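Local coordinates for putative iron-uptake ABC transport system,periplasmic iron-binding protein (Campylobacter jejuni, PDB 3E13), which binds ferric iron and probably serves as the periplasmic solute-binding component of an iron-uptake ABC transport system, at residues 39-44 / 68-73; 53-58 / 252-257; 202-207 / 217-222. All blocks are in the same frame, centred on the assembly; numbering follows the deposited sequence.

The three contacts illustrate how interactions change with depth in a two-lobed binding protein. Contact 2 is wholly buried: helix 247-257 rests on strand 55-58 through hydrocarbon, aromatic carbon and sulfur. Contact 1 is also apolar but only partly buried. It joins helix 37-47 to the end of helix 61-69 and touches contact 2 directly, for L40, I41 and L44 pack on F56, so helix 37-47 covers strand 55-58 as well. Contact 3 reaches the same mixed sheet as contact 2 but lies about 34 Å from contact 1, centre to centre, on the opposite side of the chain's centre; there a buried leucine pair is accompanied, nearer the surface, by a lysine-to-amide hydrogen bond with bridging waters.

Contact 1: residues 39-44 / 68-73; sequences ELIKRL and KNLGLL
L72 meets L44 over a flat backbone group rather than an aromatic ring: its CD2 methyl stands above the face of the L44 carbonyl, 3.8 Å from L44 O. The other methyl, CD1, reaches L44 CB at 3.9 Å and comes within 4.0 Å of I41 O. Both branches of this one leucine thus rest on L44, and CD1 also reaches back one turn to the I41 carbonyl. L70 supplies the second point of touch, where its CD1 meets I41 CG2 at only 3.4 Å. That is closer than carbon atoms usually pack, and the two side chains cross there at about a right angle. I41 can offer this methyl because CG2 lies opposite the backbone N, while its CG1 branch (chi1 -68°) is left to pack on the F56 ring. Between the two leucines, G71 takes a positive phi of 79° and its N bonds back to K68 O at 3.0 Å. This turn ends the helix and brings L70 and L72 round to the same neighbour. The arrangement is a Schellman motif at the end of helix 61-69, packed against helix 37-47 in the alpha/beta layering of a periplasmic binding protein lobe.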
ATOM      1  N   GLU A  39      -6.216  -9.982 -10.117  1.00 12.42           N
ATOM      2  CA  GLU A  39      -7.386 -10.835 -10.370  1.00 14.15           C
ATOM      3  C   GLU A  39      -8.622  -9.951 -10.524  1.00 12.49           C
ATOM      4  O   GLU A  39      -9.416 -10.157 -11.410  1.00 11.21           O
ATOM      5  CB  GLU A  39      -7.572 -11.865  -9.265  1.00 14.85           C
ATOM      6  CG  GLU A  39      -6.365 -12.790  -9.155  1.00 21.68           C
ATOM      7  CD  GLU A  39      -6.554 -14.084  -8.386  1.00 29.02           C
ATOM      8  OE1 GLU A  39      -7.684 -14.402  -7.934  1.00 36.69           O
ATOM      9  OE2 GLU A  39      -5.514 -14.786  -8.218  1.00 37.11           O
ATOM     10  N   LEU A  40      -8.771  -8.939  -9.653  1.00 11.13           N
ATOM     11  CA  LEU A  40      -9.905  -8.040  -9.734  1.00 11.11           C
ATOM     12  C   LEU A  40      -9.907  -7.171 -10.973  1.00 10.36           C
ATOM     13  O   LEU A  40     -10.965  -6.909 -11.531  1.00 11.36           O
ATOM     14  CB  LEU A  40      -9.962  -7.147  -8.483  1.00 10.99           C
ATOM     15  CG  LEU A  40     -10.228  -7.865  -7.147  1.00 10.95           C
ATOM     16  CD1 LEU A  40     -10.143  -6.891  -5.996  1.00 11.58           C
ATOM     17  CD2 LEU A  40     -11.552  -8.573  -7.159  1.00 12.61           C
ATOM     18  N   ILE A  41      -8.741  -6.671 -11.382  1.00 10.26           N
ATOM     19  CA  ILE A  41      -8.659  -5.855 -12.587  1.00  9.99           C
ATOM     20  C   ILE A  41      -8.993  -6.700 -13.831  1.00 10.43           C
ATOM     21  O   ILE A  41      -9.722  -6.249 -14.675  1.00 11.70           O
ATOM     22  CB  ILE A  41      -7.296  -5.217 -12.702  1.00 10.38           C
ATOM     23  CG1 ILE A  41      -7.156  -4.176 -11.588  1.00 10.28           C
ATOM     24  CG2 ILE A  41      -7.085  -4.601 -14.027  1.00 11.00           C
ATOM     25  CD1 ILE A  41      -5.764  -3.662 -11.407  1.00 13.98           C
ATOM     26  N   LYS A  42      -8.485  -7.909 -13.866  1.00 11.57           N
ATOM     27  CA  LYS A  42      -8.795  -8.813 -14.983  1.00 13.72           C
ATOM     28  C   LYS A  42     -10.293  -9.094 -15.019  1.00 13.40           C
ATOM     29  O   LYS A  42     -10.949  -9.047 -16.088  1.00 13.44           O
ATOM     30  CB  LYS A  42      -8.008 -10.100 -14.828  1.00 15.50           C
ATOM     31  CG  LYS A  42      -8.242 -11.107 -15.943  1.00 21.45           C
ATOM     32  CD  LYS A  42      -7.066 -12.099 -16.080  1.00 28.64           C
ATOM     33  CE  LYS A  42      -6.512 -12.084 -17.519  1.00 33.14           C
ATOM     34  NZ  LYS A  42      -7.592 -11.884 -18.546  1.00 31.70           N
ATOM     35  N   ARG A  43     -10.847  -9.375 -13.839  1.00 12.80           N
ATOM     36  CA  ARG A  43     -12.271  -9.616 -13.723  1.00 14.14           C
ATOM     37  C   ARG A  43     -13.107  -8.414 -14.155  1.00 13.46           C
ATOM     38  O   ARG A  43     -14.102  -8.538 -14.878  1.00 13.78           O
ATOM     39  CB  ARG A  43     -12.569  -9.987 -12.288  1.00 13.90           C
ATOM     40  CG  ARG A  43     -13.938 -10.282 -11.952  1.00 17.32           C
ATOM     41  CD  ARG A  43     -14.041 -11.014 -10.602  1.00 17.75           C
ATOM     42  NE  ARG A  43     -15.425 -11.143 -10.223  1.00 18.15           N
ATOM     43  CZ  ARG A  43     -15.857 -11.653  -9.088  1.00 19.46           C
ATOM     44  NH1 ARG A  43     -15.019 -12.095  -8.180  1.00 21.23           N
ATOM     45  NH2 ARG A  43     -17.141 -11.708  -8.880  1.00 21.89           N
ATOM     46  N   LEU A  44     -12.763  -7.216 -13.667  1.00 12.18           N
ATOM     47  CA  LEU A  44     -13.461  -6.042 -14.134  1.00 11.86           C
ATOM     48  C   LEU A  44     -13.411  -5.840 -15.653  1.00 11.63           C
ATOM     49  O   LEU A  44     -14.390  -5.390 -16.261  1.00 11.53           O
ATOM     50  CB  LEU A  44     -12.927  -4.798 -13.426  1.00 12.63           C
ATOM     51  CG  LEU A  44     -13.329  -4.647 -11.953  1.00 12.11           C
ATOM     52  CD1 LEU A  44     -12.436  -3.590 -11.270  1.00 12.64           C
ATOM     53  CD2 LEU A  44     -14.788  -4.278 -11.860  1.00 12.31           C
ATOM     54  N   LYS A  68      -8.025   2.765 -14.103  1.00  9.45           N
ATOM     55  CA  LYS A  68      -8.393   3.941 -14.812  1.00  9.25           C
ATOM     56  C   LYS A  68      -8.026   3.840 -16.290  1.00 10.68           C
ATOM     57  O   LYS A  68      -8.859   4.105 -17.168  1.00 10.22           O
ATOM     58  CB  LYS A  68      -7.689   5.171 -14.211  1.00 10.27           C
ATOM     59  CG  LYS A  68      -8.038   6.450 -14.944  1.00 10.48           C
ATOM     60  CD  LYS A  68      -7.193   7.621 -14.407  1.00 10.92           C
ATOM     61  CE  LYS A  68      -7.553   8.882 -15.133  1.00 11.66           C
ATOM     62  NZ  LYS A  68      -6.638  10.019 -14.854  1.00 14.32           N
ATOM     63  N   ASN A  69      -6.797   3.418 -16.538  1.00 11.39           N
ATOM     64  CA  ASN A  69      -6.272   3.424 -17.888  1.00 11.72           C
ATOM     65  C   ASN A  69      -6.793   2.260 -18.708  1.00 11.99           C
ATOM     66  O   ASN A  69      -6.690   2.321 -19.918  1.00 12.50           O
ATOM     67  CB  ASN A  69      -4.754   3.453 -17.895  1.00 11.92           C
ATOM     68  CG  ASN A  69      -4.208   4.757 -17.316  1.00 14.01           C
ATOM     69  OD1 ASN A  69      -4.903   5.778 -17.275  1.00 17.43           O
ATOM     70  ND2 ASN A  69      -2.974   4.691 -16.806  1.00 15.48           N
ATOM     71  N   LEU A  70      -7.350   1.240 -18.055  1.00 10.66           N
ATOM     72  CA  LEU A  70      -8.099   0.163 -18.747  1.00 10.44           C
ATOM     73  C   LEU A  70      -9.574   0.558 -19.044  1.00 10.42           C
ATOM     74  O   LEU A  70     -10.384  -0.259 -19.540  1.00 10.53           O
ATOM     75  CB  LEU A  70      -8.022  -1.114 -17.920  1.00 11.37           C
ATOM     76  CG  LEU A  70      -6.679  -1.819 -17.994  1.00 14.29           C
ATOM     77  CD1 LEU A  70      -6.534  -2.877 -16.947  1.00 15.36           C
ATOM     78  CD2 LEU A  70      -6.512  -2.457 -19.417  1.00 15.19           C
ATOM     79  N   GLY A  71      -9.960   1.767 -18.674  1.00  9.87           N
ATOM     80  CA  GLY A  71     -11.285   2.297 -18.965  1.00 10.17           C
ATOM     81  C   GLY A  71     -12.376   1.793 -18.023  1.00 10.65           C
ATOM     82  O   GLY A  71     -13.567   1.762 -18.366  1.00 12.28           O
ATOM     83  N   LEU A  72     -11.989   1.393 -16.800  1.00  9.74           N
ATOM     84  CA  LEU A  72     -12.880   0.650 -15.922  1.00 10.40           C
ATOM     85  C   LEU A  72     -13.558   1.540 -14.877  1.00  9.93           C
ATOM     86  O   LEU A  72     -14.373   1.035 -14.163  1.00 10.73           O
ATOM     87  CB  LEU A  72     -12.074  -0.430 -15.187  1.00 10.10           C
ATOM     88  CG  LEU A  72     -11.407  -1.470 -16.090  1.00 11.59           C
ATOM     89  CD1 LEU A  72     -10.557  -2.374 -15.283  1.00 10.95           C
ATOM     90  CD2 LEU A  72     -12.411  -2.242 -16.874  1.00 12.85           C
ATOM     91  N   LEU A  73     -13.137   2.805 -14.738  1.00  9.81           N
ATOM     92  CA  LEU A  73     -13.620   3.625 -13.624  1.00 11.01           C
ATOM     93  C   LEU A  73     -14.440   4.811 -14.130  1.00 11.51           C
ATOM     94  O   LEU A  73     -14.465   5.110 -15.313  1.00 12.94           O
ATOM     95  CB  LEU A  73     -12.441   4.126 -12.792  1.00 10.11           C
ATOM     96  CG  LEU A  73     -11.385   3.094 -12.327  1.00 10.17           C
ATOM     97  CD1 LEU A  73     -10.261   3.736 -11.551  1.00 11.06           C
ATOM     98  CD2 LEU A  73     -11.993   2.036 -11.510  1.00  9.07           C
TER

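Contact 2: residues 53-58 / 252-257; sequences ADIFIT and KFMEFM
F253 is the first residue of 252-257 to touch the strand, sending ring atom CE2 to within 4.0 Å of I57 CD1. The aromatic side chain leaves the helix with CG opposite the backbone N (chi1 -172°), which carries the ring toward the sheet, and the side chains of F253 and I57 cross at about a right angle. The same ring also packs on L4 and I6 of strand 3-8 and on I238 of strand 233-241, so it bridges three neighbouring strands. M254 follows and meets I55, two residues earlier in the strand. Its CG lies 3.7 Å from I55 CD1, and SD is hardly farther from that methyl, at 3.9 Å; CG and SD, not the terminal CE, thus lie against the isoleucine tip. A bend at the last torsion (chi3 77°) turns CE away from it. One turn beyond F253, the backbone N of M257 bonds to F253 O at 3.0 Å. No hydrogen bond joins the two segments. I55 and I57 face this helix while F56, between them, packs on helices 37-47 and 61-69. The side chain of I57 is about 8 Å from that of the iron ligand Y12. Such a sheet sandwiched between helices is characteristic of the alpha/beta lobes of the periplasmic binding protein fold.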
ATOM      1  N   ALA A  53     -19.980  -4.936 -10.019  1.00 12.96           N
ATOM      2  CA  ALA A  53     -19.177  -4.017  -9.188  1.00 12.73           C
ATOM      3  C   ALA A  53     -19.666  -2.602  -9.231  1.00 11.21           C
ATOM      4  O   ALA A  53     -19.971  -2.032 -10.295  1.00 13.08           O
ATOM      5  CB  ALA A  53     -17.707  -4.056  -9.608  1.00 12.59           C
ATOM      6  N   ASP A  54     -19.659  -1.959  -8.054  1.00  9.99           N
ATOM      7  CA  ASP A  54     -19.850  -0.536  -7.904  1.00 10.51           C
ATOM      8  C   ASP A  54     -18.571   0.218  -7.494  1.00  9.20           C
ATOM      9  O   ASP A  54     -18.398   1.378  -7.846  1.00 10.84           O
ATOM     10  CB  ASP A  54     -20.886  -0.247  -6.809  1.00  9.86           C
ATOM     11  CG  ASP A  54     -22.244  -0.792  -7.142  1.00  9.75           C
ATOM     12  OD1 ASP A  54     -22.806  -0.350  -8.161  1.00 13.49           O
ATOM     13  OD2 ASP A  54     -22.771  -1.670  -6.455  1.00 11.21           O
ATOM     14  N   ILE A  55     -17.691  -0.478  -6.782  1.00  9.30           N
ATOM     15  CA  ILE A  55     -16.529   0.130  -6.130  1.00 10.09           C
ATOM     16  C   ILE A  55     -15.331  -0.808  -6.315  1.00  9.80           C
ATOM     17  O   ILE A  55     -15.450  -2.040  -6.165  1.00  9.37           O
ATOM     18  CB  ILE A  55     -16.824   0.369  -4.609  1.00 10.23           C
ATOM     19  CG1 ILE A  55     -17.846   1.496  -4.400  1.00 11.20           C
ATOM     20  CG2 ILE A  55     -15.540   0.539  -3.810  1.00  8.69           C
ATOM     21  CD1 ILE A  55     -17.283   2.879  -4.536  1.00 11.55           C
ATOM     22  N   PHE A  56     -14.177  -0.177  -6.564  1.00  9.26           N
ATOM     23  CA  PHE A  56     -12.886  -0.840  -6.576  1.00  9.43           C
ATOM     24  C   PHE A  56     -12.051  -0.191  -5.474  1.00  8.95           C
ATOM     25  O   PHE A  56     -11.845   0.997  -5.478  1.00 10.34           O
ATOM     26  CB  PHE A  56     -12.218  -0.695  -7.972  1.00  9.34           C
ATOM     27  CG  PHE A  56     -10.884  -1.430  -8.126  1.00  9.02           C
ATOM     28  CD1 PHE A  56     -10.695  -2.714  -7.585  1.00  9.28           C
ATOM     29  CD2 PHE A  56      -9.818  -0.856  -8.830  1.00  8.02           C
ATOM     30  CE1 PHE A  56      -9.491  -3.385  -7.693  1.00 10.09           C
ATOM     31  CE2 PHE A  56      -8.626  -1.544  -8.995  1.00  9.81           C
ATOM     32  CZ  PHE A  56      -8.459  -2.819  -8.438  1.00  9.65           C
ATOM     33  N   ILE A  57     -11.600  -0.980  -4.517  1.00 10.52           N
ATOM     34  CA  ILE A  57     -10.698  -0.519  -3.458  1.00 11.32           C
ATOM     35  C   ILE A  57      -9.350  -1.236  -3.597  1.00 10.47           C
ATOM     36  O   ILE A  57      -9.304  -2.459  -3.825  1.00 10.56           O
ATOM     37  CB  ILE A  57     -11.261  -0.812  -2.031  1.00 12.25           C
ATOM     38  CG1 ILE A  57     -12.677  -0.390  -1.909  1.00 14.60           C
ATOM     39  CG2 ILE A  57     -10.407  -0.032  -0.994  1.00 14.92           C
ATOM     40  CD1 ILE A  57     -13.293  -0.680  -0.501  1.00 12.94           C
ATOM     41  N   THR A  58      -8.257  -0.476  -3.507  1.00 10.21           N
ATOM     42  CA  THR A  58      -6.893  -1.045  -3.588  1.00  9.62           C
ATOM     43  C   THR A  58      -6.096  -0.651  -2.374  1.00  9.71           C
ATOM     44  O   THR A  58      -6.508   0.210  -1.570  1.00  9.55           O
ATOM     45  CB  THR A  58      -6.118  -0.514  -4.790  1.00 10.50           C
ATOM     46  OG1 THR A  58      -5.798   0.860  -4.530  1.00 10.59           O
ATOM     47  CG2 THR A  58      -6.902  -0.608  -6.093  1.00 11.35           C
ATOM     48  N   LYS A 252     -21.728   7.546  -1.597  1.00 10.55           N
ATOM     49  CA  LYS A 252     -21.919   7.602  -0.149  1.00 11.36           C
ATOM     50  C   LYS A 252     -20.817   6.834   0.574  1.00 10.59           C
ATOM     51  O   LYS A 252     -20.262   7.300   1.589  1.00 11.12           O
ATOM     52  CB  LYS A 252     -23.293   7.038   0.223  1.00 12.20           C
ATOM     53  CG  LYS A 252     -24.429   8.020   0.029  1.00 17.59           C
ATOM     54  CD  LYS A 252     -25.761   7.385   0.523  1.00 20.35           C
ATOM     55  CE  LYS A 252     -26.872   8.433   0.613  1.00 25.54           C
ATOM     56  NZ  LYS A 252     -26.827   9.342  -0.634  1.00 29.74           N
ATOM     57  N   PHE A 253     -20.482   5.681   0.033  1.00 10.10           N
ATOM     58  CA  PHE A 253     -19.443   4.854   0.616  1.00  9.48           C
ATOM     59  C   PHE A 253     -18.075   5.531   0.535  1.00  9.27           C
ATOM     60  O   PHE A 253     -17.306   5.477   1.507  1.00  9.37           O
ATOM     61  CB  PHE A 253     -19.385   3.430  -0.025  1.00  9.70           C
ATOM     62  CG  PHE A 253     -18.477   2.534   0.689  1.00 10.32           C
ATOM     63  CD1 PHE A 253     -18.876   1.866   1.830  1.00  9.09           C
ATOM     64  CD2 PHE A 253     -17.165   2.386   0.264  1.00 11.65           C
ATOM     65  CE1 PHE A 253     -17.977   1.058   2.549  1.00 10.60           C
ATOM     66  CE2 PHE A 253     -16.281   1.580   0.960  1.00 11.61           C
ATOM     67  CZ  PHE A 253     -16.692   0.929   2.094  1.00  9.36           C
ATOM     68  N   MET A 254     -17.761   6.124  -0.620  1.00  9.32           N
ATOM     69  CA  MET A 254     -16.486   6.798  -0.835  1.00  9.38           C
ATOM     70  C   MET A 254     -16.363   7.949   0.212  1.00  9.76           C
ATOM     71  O   MET A 254     -15.326   8.067   0.881  1.00  8.28           O
ATOM     72  CB  MET A 254     -16.423   7.294  -2.277  1.00  9.28           C
ATOM     73  CG  MET A 254     -16.261   6.161  -3.272  1.00 11.13           C
ATOM     74  SD  MET A 254     -16.537   6.660  -4.954  1.00 11.61           S
ATOM     75  CE  MET A 254     -15.011   7.484  -5.322  1.00 10.49           C
ATOM     76  N   GLU A 255     -17.442   8.719   0.376  1.00  8.70           N
ATOM     77  CA  GLU A 255     -17.436   9.810   1.354  1.00  9.49           C
ATOM     78  C   GLU A 255     -17.312   9.281   2.773  1.00  9.33           C
ATOM     79  O   GLU A 255     -16.578   9.861   3.591  1.00 10.72           O
ATOM     80  CB  GLU A 255     -18.667  10.703   1.175  1.00  9.80           C
ATOM     81  CG  GLU A 255     -18.636  11.468  -0.137  1.00 10.15           C
ATOM     82  CD  GLU A 255     -19.846  12.324  -0.403  1.00 13.50           C
ATOM     83  OE1 GLU A 255     -20.854  12.289   0.399  1.00 16.62           O
ATOM     84  OE2 GLU A 255     -19.790  13.109  -1.373  1.00 12.73           O
ATOM     85  N   PHE A 256     -17.990   8.188   3.065  1.00  9.96           N
ATOM     86  CA  PHE A 256     -17.945   7.576   4.380  1.00  9.86           C
ATOM     87  C   PHE A 256     -16.496   7.170   4.743  1.00  9.57           C
ATOM     88  O   PHE A 256     -16.066   7.300   5.892  1.00 10.28           O
ATOM     89  CB  PHE A 256     -18.885   6.368   4.368  1.00  9.78           C
ATOM     90  CG  PHE A 256     -19.036   5.679   5.690  1.00 11.38           C
ATOM     91  CD1 PHE A 256     -19.762   6.269   6.717  1.00 14.48           C
ATOM     92  CD2 PHE A 256     -18.466   4.431   5.911  1.00 12.45           C
ATOM     93  CE1 PHE A 256     -19.945   5.611   7.946  1.00 14.21           C
ATOM     94  CE2 PHE A 256     -18.641   3.781   7.166  1.00 13.58           C
ATOM     95  CZ  PHE A 256     -19.368   4.402   8.161  1.00 14.58           C
ATOM     96  N   MET A 257     -15.723   6.717   3.764  1.00  8.49           N
ATOM     97  CA  MET A 257     -14.336   6.322   4.021  1.00  9.76           C
ATOM     98  C   MET A 257     -13.463   7.508   4.450  1.00  9.28           C
ATOM     99  O   MET A 257     -12.450   7.290   5.110  1.00  9.38           O
ATOM    100  CB  MET A 257     -13.713   5.677   2.802  1.00  9.10           C
ATOM    101  CG  MET A 257     -14.258   4.277   2.435  1.00 11.24           C
ATOM    102  SD  MET A 257     -14.293   3.126   3.769  1.00 11.43           S
ATOM    103  CE  MET A 257     -12.583   3.061   4.152  1.00 12.24           C
TER

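Contact 3: residues 202-207 / 217-222; sequences GLLKNS and NSLGII
K205 curls back on itself to reach N217. Its CG lies opposite the carbonyl carbon and the chain is extended at first, but successive turns at chi3 (73°) and chi4 (65°) fold the ammonium group over, so that NZ donates to N217 OD1 at 2.8 Å. The amide is approached obliquely, with the donor tilted 35° from its carbonyl plane, and the lysine aliphatic chain lies close to the same oxygen, CG being 3.5 Å from N217 OD1. Two waters add bridges between the segments. One molecule donates to both K205 O and N217 OD1, each at 2.7 Å, so the amide oxygen is gripped twice; a second accepts from K205 NZ at 3.2 Å and donates to L219 O at 2.8 Å. On the buried side, L204 and L219 touch through their CD1 methyls, 4.3 Å apart, beside A183 of helix 179-188. The side chain of L204 is about 5 Å from that of the iron ligand Y200, on the same helix. The chemistry is thus divided: a loose apolar touch inside, and outside a charged lysine whose bond to a neutral amide and to water joins the end of helix 198-205 to the chain entering strand 219-222 without a salt bridge between them.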
ATOM      1  N   GLY A 202       2.562  -1.989  13.248  1.00  8.28           N
ATOM      2  CA  GLY A 202       1.477  -1.774  14.169  1.00  8.17           C
ATOM      3  C   GLY A 202       0.496  -2.890  14.334  1.00  8.45           C
ATOM      4  O   GLY A 202       0.067  -3.179  15.445  1.00  8.69           O
ATOM      5  N   LEU A 203       0.121  -3.526  13.224  1.00  8.16           N
ATOM      6  CA  LEU A 203      -0.818  -4.621  13.276  1.00  8.01           C
ATOM      7  C   LEU A 203      -0.212  -5.749  14.107  1.00  8.19           C
ATOM      8  O   LEU A 203      -0.893  -6.370  14.921  1.00  9.14           O
ATOM      9  CB  LEU A 203      -1.147  -5.143  11.870  1.00  8.49           C
ATOM     10  CG  LEU A 203      -2.175  -4.324  11.110  1.00  6.88           C
ATOM     11  CD1 LEU A 203      -2.258  -4.746   9.651  1.00  8.64           C
ATOM     12  CD2 LEU A 203      -3.502  -4.390  11.749  1.00  6.58           C
ATOM     13  N   LEU A 204       1.052  -6.034  13.869  1.00  7.92           N
ATOM     14  CA  LEU A 204       1.726  -7.109  14.579  1.00  9.16           C
ATOM     15  C   LEU A 204       1.817  -6.815  16.065  1.00  8.12           C
ATOM     16  O   LEU A 204       1.509  -7.649  16.902  1.00  9.39           O
ATOM     17  CB  LEU A 204       3.099  -7.402  13.958  1.00  9.38           C
ATOM     18  CG  LEU A 204       3.126  -8.008  12.551  1.00 11.18           C
ATOM     19  CD1 LEU A 204       4.509  -7.881  11.946  1.00 12.31           C
ATOM     20  CD2 LEU A 204       2.672  -9.460  12.600  1.00 10.16           C
ATOM     21  N   LYS A 205       2.336  -5.626  16.415  1.00  8.01           N
ATOM     22  CA  LYS A 205       2.476  -5.259  17.822  1.00  8.00           C
ATOM     23  C   LYS A 205       1.207  -5.266  18.647  1.00  9.22           C
ATOM     24  O   LYS A 205       1.264  -5.444  19.852  1.00 10.12           O
ATOM     25  CB  LYS A 205       3.150  -3.882  17.941  1.00  8.70           C
ATOM     26  CG  LYS A 205       4.580  -3.832  17.558  1.00 10.03           C
ATOM     27  CD  LYS A 205       5.127  -2.404  17.562  1.00 11.96           C
ATOM     28  CE  LYS A 205       5.323  -1.838  18.939  1.00 11.98           C
ATOM     29  NZ  LYS A 205       6.382  -2.586  19.690  1.00 14.18           N
ATOM     30  N   ASN A 206       0.073  -5.011  18.005  1.00  7.79           N
ATOM     31  CA  ASN A 206      -1.234  -4.983  18.637  1.00  8.50           C
ATOM     32  C   ASN A 206      -2.143  -6.197  18.377  1.00  9.78           C
ATOM     33  O   ASN A 206      -3.333  -6.172  18.765  1.00 10.77           O
ATOM     34  CB  ASN A 206      -1.945  -3.721  18.222  1.00  8.72           C
ATOM     35  CG  ASN A 206      -1.267  -2.485  18.781  1.00  9.48           C
ATOM     36  OD1 ASN A 206      -1.499  -2.113  19.953  1.00 10.90           O
ATOM     37  ND2 ASN A 206      -0.450  -1.821  17.954  1.00  9.17           N
ATOM     38  N   SER A 207      -1.562  -7.235  17.789  1.00 10.64           N
ATOM     39  CA  SER A 207      -2.319  -8.424  17.424  1.00  9.37           C
ATOM     40  C   SER A 207      -2.846  -9.176  18.633  1.00 10.52           C
ATOM     41  O   SER A 207      -2.205  -9.195  19.682  1.00 10.29           O
ATOM     42  CB  SER A 207      -1.435  -9.290  16.589  1.00  9.13           C
ATOM     43  OG  SER A 207      -2.135 -10.480  16.148  1.00  9.43           O
ATOM     44  N   ASN A 217       7.288  -6.697  17.978  1.00  8.91           N
ATOM     45  CA  ASN A 217       8.047  -6.019  19.047  1.00  8.91           C
ATOM     46  C   ASN A 217       9.566  -6.019  18.764  1.00  9.99           C
ATOM     47  O   ASN A 217      10.299  -5.169  19.321  1.00 12.50           O
ATOM     48  CB  ASN A 217       7.779  -6.620  20.425  1.00 10.24           C
ATOM     49  CG  ASN A 217       6.474  -6.125  21.072  1.00  8.39           C
ATOM     50  OD1 ASN A 217       5.816  -5.231  20.570  1.00 10.25           O
ATOM     51  ND2 ASN A 217       6.086  -6.770  22.197  1.00  9.84           N
ATOM     52  N   SER A 218      10.038  -6.910  17.892  1.00  9.41           N
ATOM     53  CA  SER A 218      11.423  -6.997  17.522  1.00  9.55           C
ATOM     54  C   SER A 218      11.856  -6.014  16.445  1.00 10.92           C
ATOM     55  O   SER A 218      13.032  -5.912  16.165  1.00 11.16           O
ATOM     56  CB  SER A 218      11.738  -8.432  17.088  1.00 10.14           C
ATOM     57  OG  SER A 218      11.294  -8.694  15.744  1.00 10.86           O
ATOM     58  N   LEU A 219      10.897  -5.320  15.815  1.00 10.14           N
ATOM     59  CA  LEU A 219      11.190  -4.499  14.626  1.00 10.53           C
ATOM     60  C   LEU A 219      11.575  -3.066  14.914  1.00 10.63           C
ATOM     61  O   LEU A 219      10.832  -2.354  15.598  1.00 11.14           O
ATOM     62  CB  LEU A 219      10.051  -4.560  13.629  1.00 10.97           C
ATOM     63  CG  LEU A 219       9.632  -5.986  13.248  1.00 10.78           C
ATOM     64  CD1 LEU A 219       8.331  -5.915  12.393  1.00 11.83           C
ATOM     65  CD2 LEU A 219      10.677  -6.718  12.533  1.00 11.46           C
ATOM     66  N   GLY A 220      12.733  -2.655  14.386  1.00 10.83           N
ATOM     67  CA  GLY A 220      13.078  -1.257  14.228  1.00 10.63           C
ATOM     68  C   GLY A 220      12.859  -0.773  12.785  1.00 10.42           C
ATOM     69  O   GLY A 220      12.935  -1.554  11.856  1.00 10.80           O
ATOM     70  N   ILE A 221      12.633   0.524  12.616  1.00  9.79           N
ATOM     71  CA  ILE A 221      12.343   1.093  11.303  1.00 10.53           C
ATOM     72  C   ILE A 221      13.504   1.949  10.844  1.00 10.16           C
ATOM     73  O   ILE A 221      13.931   2.870  11.558  1.00  9.75           O
ATOM     74  CB  ILE A 221      11.094   1.982  11.363  1.00 10.25           C
ATOM     75  CG1 ILE A 221       9.882   1.139  11.791  1.00 13.43           C
ATOM     76  CG2 ILE A 221      10.910   2.714  10.000  1.00 12.06           C
ATOM     77  CD1 ILE A 221       8.547   1.976  11.929  1.00 15.27           C
ATOM     78  N   ILE A 222      13.941   1.712   9.621  1.00  9.82           N
ATOM     79  CA  ILE A 222      14.688   2.708   8.840  1.00  8.62           C
ATOM     80  C   ILE A 222      13.727   3.365   7.877  1.00  9.90           C
ATOM     81  O   ILE A 222      13.176   2.693   7.021  1.00  9.72           O
ATOM     82  CB  ILE A 222      15.830   2.019   8.056  1.00  8.62           C
ATOM     83  CG1 ILE A 222      16.806   1.305   9.024  1.00 10.12           C
ATOM     84  CG2 ILE A 222      16.534   2.973   7.148  1.00 11.83           C
ATOM     85  CD1 ILE A 222      17.693   0.263   8.404  1.00 11.73           C
TER
HETATM   86  O   HOH W   1       3.309  -4.609  21.471  1.00 12.27           O
HETATM   87  O   HOH W   2       8.605  -2.369  17.334  1.00 18.00           O